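Side-chain contacts in putative branched-chain amino acid transport system substrate-binding protein (Rhodopseudomonas palustris, PDB 3TX6), which probably binds aromatic acids derived from lignin, such as p-coumaric acid, in the periplasm for uptake by an ABC transporter: residues N153-Q158 and L164-E169; A270-A273 and N278-S281; S322-A327 and V332-E337. One frame throughout, in Å; residues are numbered along the deposited sequence.

Interaction 1: N153-Q158 and L164-E169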
ATOM      1  N   ASN A 153      13.059 -10.264   4.535  1.00 19.95           N
ATOM      2  CA  ASN A 153      12.741 -11.643   4.803  1.00 19.68           C
ATOM      3  C   ASN A 153      12.187 -12.350   3.569  1.00 18.58           C
ATOM      4  O   ASN A 153      12.477 -13.539   3.335  1.00 20.35           O
ATOM      5  CB  ASN A 153      11.747 -11.756   5.940  1.00 19.89           C
ATOM      6  CG  ASN A 153      12.320 -11.346   7.267  1.00 23.95           C
ATOM      7  OD1 ASN A 153      13.534 -11.209   7.431  1.00 26.23           O
ATOM      8  ND2 ASN A 153      11.430 -11.185   8.243  1.00 25.76           N
ATOM      9  N   ASP A 154      11.406 -11.619   2.789  1.00 18.37           N
ATOM     10  CA  ASP A 154      10.844 -12.165   1.567  1.00 19.52           C
ATOM     11  C   ASP A 154      11.956 -12.417   0.525  1.00 17.43           C
ATOM     12  O   ASP A 154      11.942 -13.453  -0.175  1.00 19.31           O
ATOM     13  CB  ASP A 154       9.762 -11.222   0.996  1.00 18.23           C
ATOM     14  CG  ASP A 154       9.105 -11.781  -0.259  1.00 16.02           C
ATOM     15  OD1 ASP A 154       8.361 -12.767  -0.104  1.00 21.58           O
ATOM     16  OD2 ASP A 154       9.370 -11.265  -1.396  1.00 25.59           O
ATOM     17  N   LEU A 155      12.913 -11.494   0.409  1.00 18.75           N
ATOM     18  CA  LEU A 155      14.034 -11.697  -0.514  1.00 19.02           C
ATOM     19  C   LEU A 155      14.808 -12.965  -0.132  1.00 22.18           C
ATOM     20  O   LEU A 155      15.204 -13.753  -0.991  1.00 20.99           O
ATOM     21  CB  LEU A 155      14.967 -10.488  -0.504  1.00 19.29           C
ATOM     22  CG  LEU A 155      16.204 -10.483  -1.391  1.00 18.95           C
ATOM     23  CD1 LEU A 155      15.886 -10.564  -2.868  1.00 24.45           C
ATOM     24  CD2 LEU A 155      17.091  -9.256  -1.092  1.00 22.70           C
ATOM     25  N   LYS A 156      14.968 -13.185   1.164  1.00 20.88           N
ATOM     26  CA  LYS A 156      15.763 -14.289   1.658  1.00 22.88           C
ATOM     27  C   LYS A 156      14.977 -15.582   1.446  1.00 25.65           C
ATOM     28  O   LYS A 156      15.540 -16.574   0.989  1.00 31.10           O
ATOM     29  CB  LYS A 156      16.019 -14.080   3.142  1.00 29.15           C
ATOM     30  CG  LYS A 156      17.310 -14.626   3.721  1.00 41.62           C
ATOM     31  CD  LYS A 156      17.521 -13.986   5.098  1.00 44.01           C
ATOM     32  CE  LYS A 156      16.536 -14.517   6.142  1.00 55.79           C
ATOM     33  NZ  LYS A 156      16.006 -13.530   7.131  1.00 70.73           N
ATOM     34  N   LYS A 157      13.669 -15.574   1.733  1.00 22.38           N
ATOM     35  CA  LYS A 157      12.910 -16.822   1.706  1.00 23.88           C
ATOM     36  C   LYS A 157      12.483 -17.167   0.269  1.00 24.64           C
ATOM     37  O   LYS A 157      12.843 -18.208  -0.279  1.00 31.49           O
ATOM     38  CB  LYS A 157      11.722 -16.754   2.669  1.00 28.23           C
ATOM     39  CG  LYS A 157      10.776 -17.953   2.616  1.00 36.33           C
ATOM     40  CD  LYS A 157       9.604 -17.788   3.596  1.00 44.57           C
ATOM     41  CE  LYS A 157       8.610 -18.950   3.492  1.00 43.06           C
ATOM     42  NZ  LYS A 157       7.358 -18.773   4.280  1.00 49.18           N
ATOM     43  N   GLN A 158      11.749 -16.265  -0.338  1.00 23.42           N
ATOM     44  CA  GLN A 158      11.214 -16.472  -1.651  1.00 22.81           C
ATOM     45  C   GLN A 158      12.290 -16.252  -2.706  1.00 25.10           C
ATOM     46  O   GLN A 158      12.443 -17.034  -3.682  1.00 26.06           O
ATOM     47  CB  GLN A 158       9.981 -15.547  -1.843  1.00 24.96           C
ATOM     48  CG  GLN A 158       9.387 -15.702  -3.207  1.00 27.25           C
ATOM     49  CD  GLN A 158       8.063 -15.037  -3.404  1.00 27.76           C
ATOM     50  OE1 GLN A 158       7.291 -15.495  -4.258  1.00 28.55           O
ATOM     51  NE2 GLN A 158       7.773 -13.956  -2.645  1.00 21.04           N
ATOM     52  N   LEU A 164      18.317 -16.641  -6.407  1.00 21.61           N
ATOM     53  CA  LEU A 164      19.023 -15.409  -6.095  1.00 18.94           C
ATOM     54  C   LEU A 164      19.962 -15.693  -4.919  1.00 21.35           C
ATOM     55  O   LEU A 164      19.621 -16.415  -3.987  1.00 25.96           O
ATOM     56  CB  LEU A 164      18.021 -14.284  -5.768  1.00 22.13           C
ATOM     57  CG  LEU A 164      17.057 -13.862  -6.866  1.00 21.49           C
ATOM     58  CD1 LEU A 164      15.969 -12.976  -6.265  1.00 23.17           C
ATOM     59  CD2 LEU A 164      17.816 -13.103  -7.973  1.00 23.42           C
ATOM     60  N   LYS A 165      21.168 -15.143  -4.984  1.00 22.02           N
ATOM     61  CA  LYS A 165      22.129 -15.205  -3.881  1.00 23.21           C
ATOM     62  C   LYS A 165      22.272 -13.805  -3.319  1.00 22.93           C
ATOM     63  O   LYS A 165      22.651 -12.880  -4.037  1.00 23.93           O
ATOM     64  CB  LYS A 165      23.502 -15.699  -4.365  1.00 28.54           C
ATOM     65  CG  LYS A 165      24.526 -15.940  -3.246  1.00 30.93           C
ATOM     66  CD  LYS A 165      25.909 -16.327  -3.795  1.00 36.98           C
ATOM     67  CE  LYS A 165      26.984 -16.393  -2.704  1.00 46.02           C
ATOM     68  NZ  LYS A 165      28.317 -16.005  -3.237  1.00 52.73           N
ATOM     69  N   ILE A 166      21.967 -13.651  -2.036  1.00 24.17           N
ATOM     70  CA  ILE A 166      22.106 -12.356  -1.381  1.00 24.61           C
ATOM     71  C   ILE A 166      23.547 -12.144  -0.956  1.00 23.86           C
ATOM     72  O   ILE A 166      24.082 -12.910  -0.151  1.00 28.38           O
ATOM     73  CB  ILE A 166      21.218 -12.244  -0.151  1.00 24.50           C
ATOM     74  CG1 ILE A 166      19.745 -12.389  -0.544  1.00 27.27           C
ATOM     75  CG2 ILE A 166      21.433 -10.896   0.527  1.00 26.38           C
ATOM     76  CD1 ILE A 166      18.855 -12.581   0.669  1.00 29.39           C
ATOM     77  N   VAL A 167      24.176 -11.129  -1.535  1.00 24.46           N
ATOM     78  CA  VAL A 167      25.591 -10.860  -1.279  1.00 25.35           C
ATOM     79  C   VAL A 167      25.849  -9.629  -0.432  1.00 26.57           C
ATOM     80  O   VAL A 167      27.001  -9.329  -0.068  1.00 29.79           O
ATOM     81  CB  VAL A 167      26.402 -10.801  -2.599  1.00 28.55           C
ATOM     82  CG1 VAL A 167      26.256 -12.121  -3.344  1.00 32.31           C
ATOM     83  CG2 VAL A 167      25.983  -9.608  -3.477  1.00 30.90           C
ATOM     84  N   ALA A 168      24.775  -8.929  -0.077  1.00 26.84           N
ATOM     85  CA  ALA A 168      24.895  -7.747   0.722  1.00 31.74           C
ATOM     86  C   ALA A 168      23.525  -7.328   1.244  1.00 26.69           C
ATOM     87  O   ALA A 168      22.524  -7.341   0.489  1.00 26.72           O
ATOM     88  CB  ALA A 168      25.526  -6.598  -0.096  1.00 32.24           C
ATOM     89  N   GLU A 169      23.514  -6.889   2.505  1.00 28.24           N
ATOM     90  CA  GLU A 169      22.307  -6.402   3.170  1.00 26.59           C
ATOM     91  C   GLU A 169      22.651  -5.157   3.969  1.00 30.78           C
ATOM     92  O   GLU A 169      23.457  -5.234   4.902  1.00 34.50           O
ATOM     93  CB  GLU A 169      21.728  -7.440   4.123  1.00 29.56           C
ATOM     94  CG  GLU A 169      20.469  -6.933   4.843  1.00 26.72           C
ATOM     95  CD  GLU A 169      20.188  -7.601   6.197  1.00 33.33           C
ATOM     96  OE1 GLU A 169      20.954  -8.492   6.612  1.00 35.49           O
ATOM     97  OE2 GLU A 169      19.205  -7.199   6.867  1.00 29.35           O
TER
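Leu155 and Lys156, in the second half of helix 146-161, meet Leu164, just ahead of strand 165-172, and Ile166 near its start. The two segments belong to a right-handed beta-alpha-beta crossover, strand 137-143, helix 146-161 and strand 165-172, of the kind from which the Rossmann-like lobes of periplasmic binding proteins are built. At the head of the helical segment, Asn153 OD1 takes a weak bond from Lys156 NZ, 3.4 Å away. Asp154 faces another neighbour, helix 119-130: its OD1 accepts from Gln158 NE2 at 2.9 Å, and its OD2 is hydrogen-bonded to the hydroxyl of Tyr127.

Leu155 carries most of the packing from the helix. Its CG lies on the far side of CB from the backbone N (chi1 180°), which turns the branched end toward the strand; the side chain also packs on Val138 and Tyr140 of strand 137-143, the neighbour of strand 165-172 in the sheet. The branch point CG rests 4.0 Å from Ile166 CD1, while CD2 lies alongside the same isoleucine chain at CG1. The other methyl, CD1, faces Leu164 CD1 at 4.2 Å, the two leucine side chains running nearly perpendicular to each other. Leu164 also packs on Met130 of helix 119-130.

Lys156 points off the strand, yet its CB and CG still touch Ile166 CD1. The lysine chain then bends at chi3 and chi4, which brings NZ back to Asn153. Gln158, one turn on from Asp154, gives a second bond from NE2 to the carbonyl of Pro120. No hydrogen bond joins the two segments, and the union is one of aliphatic groups. Ile166 makes its nearest approach through the end of its longer branch, CD1, which lies 3.7 Å from Lys156 CA.

Interaction 2: A270-A273 and N278-S281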
ATOM      1  N   ALA A 270     -11.092  10.987 -12.097  1.00 19.61           N
ATOM      2  CA  ALA A 270     -11.511  11.956 -11.084  1.00 17.18           C
ATOM      3  C   ALA A 270     -10.277  12.684 -10.486  1.00 16.70           C
ATOM      4  O   ALA A 270     -10.237  13.907 -10.396  1.00 18.85           O
ATOM      5  CB  ALA A 270     -12.312  11.274  -9.997  1.00 20.52           C
ATOM      6  N   TYR A 271      -9.289  11.903 -10.058  1.00 17.17           N
ATOM      7  CA  TYR A 271      -8.132  12.451  -9.373  1.00 16.60           C
ATOM      8  C   TYR A 271      -7.339  13.349 -10.335  1.00 16.00           C
ATOM      9  O   TYR A 271      -6.912  14.438  -9.962  1.00 16.95           O
ATOM     10  CB  TYR A 271      -7.234  11.313  -8.823  1.00 15.78           C
ATOM     11  CG  TYR A 271      -6.300  11.789  -7.727  1.00 14.09           C
ATOM     12  CD1 TYR A 271      -5.131  12.518  -8.044  1.00 14.51           C
ATOM     13  CD2 TYR A 271      -6.604  11.629  -6.395  1.00 13.97           C
ATOM     14  CE1 TYR A 271      -4.293  13.012  -7.052  1.00 14.96           C
ATOM     15  CE2 TYR A 271      -5.787  12.118  -5.422  1.00 15.68           C
ATOM     16  CZ  TYR A 271      -4.642  12.856  -5.755  1.00 14.79           C
ATOM     17  OH  TYR A 271      -3.841  13.376  -4.741  1.00 14.84           O
ATOM     18  N   GLU A 272      -7.137  12.867 -11.557  1.00 17.45           N
ATOM     19  CA  GLU A 272      -6.326  13.615 -12.518  1.00 16.87           C
ATOM     20  C   GLU A 272      -7.082  14.818 -13.090  1.00 18.06           C
ATOM     21  O   GLU A 272      -6.449  15.780 -13.462  1.00 17.77           O
ATOM     22  CB  GLU A 272      -5.790  12.663 -13.595  1.00 18.07           C
ATOM     23  CG  GLU A 272      -4.903  11.590 -12.935  1.00 19.88           C
ATOM     24  CD  GLU A 272      -4.234  10.632 -13.888  1.00 20.18           C
ATOM     25  OE1 GLU A 272      -4.862  10.266 -14.911  1.00 22.74           O
ATOM     26  OE2 GLU A 272      -3.069  10.228 -13.604  1.00 18.56           O
ATOM     27  N   ALA A 273      -8.411  14.798 -13.123  1.00 17.54           N
ATOM     28  CA  ALA A 273      -9.161  16.008 -13.486  1.00 19.78           C
ATOM     29  C   ALA A 273      -8.935  17.145 -12.470  1.00 18.37           C
ATOM     30  O   ALA A 273      -8.731  18.297 -12.861  1.00 18.70           O
ATOM     31  CB  ALA A 273     -10.640  15.714 -13.675  1.00 21.16           C
ATOM     32  N   ASN A 278      -1.328  12.503 -14.982  1.00 20.64           N
ATOM     33  CA  ASN A 278      -0.348  11.634 -14.321  1.00 20.20           C
ATOM     34  C   ASN A 278      -0.122  11.865 -12.828  1.00 19.44           C
ATOM     35  O   ASN A 278       0.913  11.493 -12.287  1.00 22.21           O
ATOM     36  CB  ASN A 278       0.975  11.671 -15.032  1.00 25.63           C
ATOM     37  CG  ASN A 278       1.002  10.692 -16.127  1.00 38.38           C
ATOM     38  OD1 ASN A 278       1.166  11.068 -17.255  1.00 45.36           O
ATOM     39  ND2 ASN A 278       0.748   9.401 -15.800  1.00 42.27           N
ATOM     40  N   SER A 279      -1.137  12.385 -12.174  1.00 17.10           N
ATOM     41  CA  SER A 279      -1.113  12.492 -10.728  1.00 17.45           C
ATOM     42  C   SER A 279      -1.657  11.247 -10.029  1.00 17.73           C
ATOM     43  O   SER A 279      -1.686  11.225  -8.811  1.00 16.95           O
ATOM     44  CB  SER A 279      -1.844  13.747 -10.206  1.00 18.16           C
ATOM     45  OG  SER A 279      -3.196  13.778 -10.606  1.00 17.61           O
ATOM     46  N   ARG A 280      -2.046  10.217 -10.788  1.00 17.27           N
ATOM     47  CA  ARG A 280      -2.468   8.933 -10.198  1.00 17.56           C
ATOM     48  C   ARG A 280      -1.368   8.403  -9.282  1.00 14.78           C
ATOM     49  O   ARG A 280      -0.187   8.654  -9.497  1.00 16.42           O
ATOM     50  CB  ARG A 280      -2.727   7.947 -11.303  1.00 16.90           C
ATOM     51  CG  ARG A 280      -1.483   7.579 -12.143  1.00 17.76           C
ATOM     52  CD  ARG A 280      -1.793   6.781 -13.387  1.00 20.14           C
ATOM     53  NE  ARG A 280      -2.644   7.514 -14.302  1.00 18.97           N
ATOM     54  CZ  ARG A 280      -3.154   6.994 -15.424  1.00 21.17           C
ATOM     55  NH1 ARG A 280      -2.854   5.746 -15.761  1.00 21.72           N
ATOM     56  NH2 ARG A 280      -3.955   7.734 -16.202  1.00 19.69           N
ATOM     57  N   SER A 281      -1.766   7.615  -8.296  1.00 15.33           N
ATOM     58  CA  SER A 281      -0.835   6.958  -7.381  1.00 15.05           C
ATOM     59  C   SER A 281      -1.367   5.626  -6.873  1.00 15.28           C
ATOM     60  O   SER A 281      -2.565   5.395  -6.764  1.00 16.55           O
ATOM     61  CB  SER A 281      -0.443   7.855  -6.204  1.00 16.76           C
ATOM     62  OG  SER A 281      -1.557   8.129  -5.379  1.00 16.11           O
TER
HETATM   63  O   HOH W   1      -3.162  11.244 -16.830  1.00 32.49           O
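Glu272 and Arg280 form a side-on salt bridge in which two nitrogens of the guanidinium each take one carboxylate oxygen. Arg280 NE gives a nearly straight bond to Glu272 OE2 (2.8 Å, 173° at the hydrogen), and Arg280 NH2 reaches Glu272 OE1 at 3.0 Å. Both oxygens are met on their syn sides. The carboxylate lies at the guanidinium edge, but the two planes are turned 35° apart, so that NE comes to OE2 from well out of the carboxylate plane. A third bond arrives from the backbone: Arg280 N donates to Glu272 OE2 at 3.0 Å, on the anti side of that oxygen and from the same face as NE. Glu272 OE2 is thus held by the main chain and side chain of a single residue. Arg280 can offer both because its CG sits between the backbone N and the carbonyl carbon (chi1 64°) and the chain folds back at chi3. Its remaining nitrogen, NH1, pairs with Glu252 and the carbonyl of Met249, giving the positive charge a second acidic partner.

This cluster closes the loop joining two consecutive helices of the periplasmic binding protein fold, 261-275 and 282-304, just ahead of Ser281, the N-cap residue whose OG accepts from Ala284 N. A water widens the grip, accepting from Asn278 N at 2.9 Å and donating weakly to Glu272 OE1.

Beyond the charges, Ser279 fits between the two helical side chains. Its OG, bonded to the carbonyl of Gly276, lies 3.6 Å from Glu272 CG and also meets the Tyr271 ring in plane at its edge, 3.4 Å from CD1. The tyrosine side chain also packs on Phe33 and Pro26, and Tyr275 meets its ring with planes at about 40°.

Interaction 3: S322-A327 and V332-E337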
ATOM      1  N   SER A 322     -17.386 -13.252   3.789  1.00 16.34           N
ATOM      2  CA  SER A 322     -18.466 -13.904   3.006  1.00 17.62           C
ATOM      3  C   SER A 322     -18.642 -13.351   1.603  1.00 16.56           C
ATOM      4  O   SER A 322     -19.033 -14.088   0.692  1.00 19.09           O
ATOM      5  CB  SER A 322     -19.828 -13.863   3.745  1.00 18.59           C
ATOM      6  OG  SER A 322     -20.349 -12.548   3.883  1.00 20.56           O
ATOM      7  N   GLU A 323     -18.295 -12.088   1.406  1.00 18.05           N
ATOM      8  CA  GLU A 323     -18.407 -11.460   0.105  1.00 16.84           C
ATOM      9  C   GLU A 323     -17.117 -11.681  -0.688  1.00 15.62           C
ATOM     10  O   GLU A 323     -16.067 -11.152  -0.344  1.00 20.47           O
ATOM     11  CB  GLU A 323     -18.669  -9.963   0.254  1.00 17.43           C
ATOM     12  CG  GLU A 323     -20.038  -9.621   0.790  1.00 21.59           C
ATOM     13  CD  GLU A 323     -21.153  -9.958  -0.196  1.00 20.13           C
ATOM     14  OE1 GLU A 323     -21.102  -9.453  -1.347  1.00 22.82           O
ATOM     15  OE2 GLU A 323     -22.093 -10.705   0.190  1.00 22.93           O
ATOM     16  N   LYS A 324     -17.217 -12.387  -1.796  1.00 16.67           N
ATOM     17  CA  LYS A 324     -16.043 -12.805  -2.561  1.00 16.22           C
ATOM     18  C   LYS A 324     -15.866 -11.984  -3.835  1.00 16.64           C
ATOM     19  O   LYS A 324     -16.824 -11.479  -4.397  1.00 16.32           O
ATOM     20  CB  LYS A 324     -16.143 -14.283  -2.927  1.00 19.59           C
ATOM     21  CG  LYS A 324     -16.142 -15.251  -1.733  1.00 23.31           C
ATOM     22  CD  LYS A 324     -14.900 -15.176  -0.878  1.00 28.69           C
ATOM     23  CE  LYS A 324     -15.010 -16.086   0.355  1.00 28.78           C
ATOM     24  NZ  LYS A 324     -13.857 -15.961   1.267  1.00 30.23           N
ATOM     25  N   ASP A 325     -14.617 -11.864  -4.285  1.00 16.31           N
ATOM     26  CA  ASP A 325     -14.286 -11.205  -5.569  1.00 16.34           C
ATOM     27  C   ASP A 325     -14.786  -9.752  -5.581  1.00 16.21           C
ATOM     28  O   ASP A 325     -15.577  -9.324  -6.434  1.00 15.92           O
ATOM     29  CB  ASP A 325     -14.793 -12.016  -6.767  1.00 14.98           C
ATOM     30  CG  ASP A 325     -14.116 -13.359  -6.881  1.00 17.72           C
ATOM     31  OD1 ASP A 325     -12.881 -13.377  -7.000  1.00 22.66           O
ATOM     32  OD2 ASP A 325     -14.796 -14.398  -6.824  1.00 22.37           O
ATOM     33  N   ILE A 326     -14.302  -8.993  -4.607  1.00 15.85           N
ATOM     34  CA  ILE A 326     -14.625  -7.561  -4.495  1.00 16.06           C
ATOM     35  C   ILE A 326     -13.675  -6.799  -5.447  1.00 16.61           C
ATOM     36  O   ILE A 326     -12.472  -6.706  -5.211  1.00 17.90           O
ATOM     37  CB  ILE A 326     -14.456  -7.052  -3.045  1.00 17.35           C
ATOM     38  CG1 ILE A 326     -15.349  -7.807  -2.090  1.00 17.90           C
ATOM     39  CG2 ILE A 326     -14.735  -5.542  -2.992  1.00 22.03           C
ATOM     40  CD1 ILE A 326     -15.147  -7.502  -0.611  1.00 21.45           C
ATOM     41  N   ALA A 327     -14.249  -6.238  -6.506  1.00 15.66           N
ATOM     42  CA  ALA A 327     -13.479  -5.578  -7.542  1.00 15.40           C
ATOM     43  C   ALA A 327     -13.084  -4.174  -7.120  1.00 19.24           C
ATOM     44  O   ALA A 327     -13.919  -3.412  -6.678  1.00 23.32           O
ATOM     45  CB  ALA A 327     -14.195  -5.589  -8.885  1.00 20.72           C
ATOM     46  N   VAL A 332      -8.622  -7.709  -6.926  1.00 16.27           N
ATOM     47  CA  VAL A 332      -9.915  -8.327  -6.706  1.00 16.88           C
ATOM     48  C   VAL A 332      -9.747  -9.043  -5.372  1.00 15.73           C
ATOM     49  O   VAL A 332      -8.950  -9.989  -5.271  1.00 16.15           O
ATOM     50  CB  VAL A 332     -10.328  -9.281  -7.830  1.00 16.40           C
ATOM     51  CG1 VAL A 332     -11.672  -9.912  -7.489  1.00 18.55           C
ATOM     52  CG2 VAL A 332     -10.301  -8.521  -9.194  1.00 18.09           C
ATOM     53  N   TYR A 333     -10.485  -8.586  -4.365  1.00 17.16           N
ATOM     54  CA  TYR A 333     -10.271  -9.013  -2.980  1.00 16.13           C
ATOM     55  C   TYR A 333     -11.218 -10.157  -2.579  1.00 14.70           C
ATOM     56  O   TYR A 333     -12.425 -10.057  -2.764  1.00 17.15           O
ATOM     57  CB  TYR A 333     -10.513  -7.846  -2.029  1.00 17.40           C
ATOM     58  CG  TYR A 333      -9.455  -6.752  -2.115  1.00 14.85           C
ATOM     59  CD1 TYR A 333      -9.534  -5.750  -3.066  1.00 16.60           C
ATOM     60  CD2 TYR A 333      -8.348  -6.747  -1.270  1.00 14.45           C
ATOM     61  CE1 TYR A 333      -8.552  -4.770  -3.178  1.00 17.78           C
ATOM     62  CE2 TYR A 333      -7.351  -5.766  -1.377  1.00 15.94           C
ATOM     63  CZ  TYR A 333      -7.470  -4.767  -2.333  1.00 14.21           C
ATOM     64  OH  TYR A 333      -6.510  -3.792  -2.470  1.00 16.35           O
ATOM     65  N   SER A 334     -10.632 -11.216  -2.000  1.00 15.89           N
ATOM     66  CA  SER A 334     -11.398 -12.268  -1.356  1.00 16.76           C
ATOM     67  C   SER A 334     -10.732 -12.623  -0.048  1.00 16.45           C
ATOM     68  O   SER A 334      -9.834 -13.436   0.006  1.00 18.26           O
ATOM     69  CB  SER A 334     -11.504 -13.530  -2.226  1.00 17.64           C
ATOM     70  OG  SER A 334     -12.212 -13.297  -3.417  1.00 18.88           O
ATOM     71  N   PHE A 335     -11.167 -11.985   1.030  1.00 16.61           N
ATOM     72  CA  PHE A 335     -10.568 -12.256   2.312  1.00 16.68           C
ATOM     73  C   PHE A 335     -11.105 -13.545   2.923  1.00 18.51           C
ATOM     74  O   PHE A 335     -12.230 -13.937   2.651  1.00 20.72           O
ATOM     75  CB  PHE A 335     -10.924 -11.126   3.281  1.00 16.11           C
ATOM     76  CG  PHE A 335     -10.519  -9.743   2.820  1.00 15.73           C
ATOM     77  CD1 PHE A 335      -9.198  -9.411   2.748  1.00 16.10           C
ATOM     78  CD2 PHE A 335     -11.461  -8.785   2.464  1.00 17.00           C
ATOM     79  CE1 PHE A 335      -8.784  -8.146   2.347  1.00 16.92           C
ATOM     80  CE2 PHE A 335     -11.065  -7.513   2.060  1.00 17.71           C
ATOM     81  CZ  PHE A 335      -9.718  -7.203   2.025  1.00 16.54           C
ATOM     82  N   THR A 336     -10.324 -14.165   3.814  1.00 16.52           N
ATOM     83  CA  THR A 336     -10.845 -15.256   4.620  1.00 20.17           C
ATOM     84  C   THR A 336     -10.495 -14.946   6.055  1.00 18.57           C
ATOM     85  O   THR A 336      -9.810 -13.934   6.326  1.00 18.45           O
ATOM     86  CB  THR A 336     -10.263 -16.635   4.209  1.00 21.70           C
ATOM     87  OG1 THR A 336      -8.864 -16.703   4.501  1.00 23.77           O
ATOM     88  CG2 THR A 336     -10.488 -16.857   2.748  1.00 23.77           C
ATOM     89  N   GLU A 337     -10.901 -15.842   6.958  1.00 22.64           N
ATOM     90  CA  GLU A 337     -10.545 -15.764   8.369  1.00 24.06           C
ATOM     91  C   GLU A 337      -9.021 -15.620   8.534  1.00 20.49           C
ATOM     92  O   GLU A 337      -8.534 -14.955   9.456  1.00 22.17           O
ATOM     93  CB  GLU A 337     -11.090 -17.008   9.123  1.00 30.68           C
ATOM     94  CG  GLU A 337     -10.542 -17.213  10.524  1.00 31.33           C
ATOM     95  CD  GLU A 337     -11.027 -18.474  11.292  1.00 40.57           C
ATOM     96  OE1 GLU A 337     -11.658 -19.418  10.734  1.00 38.05           O
ATOM     97  OE2 GLU A 337     -10.731 -18.521  12.504  1.00 42.25           O
TER
HETATM   98  O   HOH W   2     -13.627 -10.344   0.600  1.00 25.94           O
HETATM   99  O   HOH W   3     -10.681 -13.072  -5.502  1.00 36.61           O
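Ile326 and Tyr333 stand side by side on one face of a short beta hairpin, strands 326-328 and 331-333, while Val332 projects from the other face. The two residues form an antiparallel hydrogen-bonded pair: Ile326 N reaches Tyr333 O at 2.8 Å, and Tyr333 N returns a bond to Ile326 O. Tyr333 is opposed by two residues, Asp325 and Ile326, a G1 beta bulge where the first strand begins. On the shared face Ile326 CB approaches Tyr333 CB to 4.1 Å, and the tyrosine ring turns its edge, at CD1, to Ile326 O. The ring carries its hydroxyl on to the carbonyl of Met115, whereas Ile326 is covered by Val293 and Arg296 of helix 282-304. The Tyr333 side chain is about 8 Å from the bound 3-(4-hydroxy-phenyl)pyruvic acid.

Across the other face, Val332 brings its CG1 against the bulge, 3.5 Å from Asp325 CA. The valine and aspartate side chains pass at a slant, with Asp325 OD1 beside that methyl. Ser334 places its OG beside its own backbone N (chi1 -64°), from where it accepts a bond from Asp325 N at 2.9 Å (155° at the hydrogen). A water joins the same OG to Asp325 OD1, to which it donates, tying the serine to both the main chain and the side chain of the bulge residue.

Lys324 runs alongside Ser334, its CD 4.0 Å from Ser334 CB, after a bend at chi2 that directs the chain along the second segment. A further water spans the widening gap between the backbones, donating to Glu323 O and accepting from Phe335 N. The lysine ammonium also bonds to Val321 O, and Lys324 NZ meets Phe335 O at 2.9 Å, tilted 31° from the carbonyl plane.

The three contacts lie apart in the chain and none touches another; the nearest atoms of interactions 2 and 3 are about 11 Å apart. Interaction 1 is partly buried and wholly aliphatic across its interface, seating a helix on the edge strand of the seven-stranded sheet. Interaction 2, on the surface at the opposite side of the chain's centre, depends on a charged pair to hold a turn between helices. Interaction 3 is mixed, with paired backbone and apolar groups near the ligand giving way to water-bridged polar atoms. Helix 282-304 links the last two: it begins right after interaction 2 and packs on the hairpin of interaction 3.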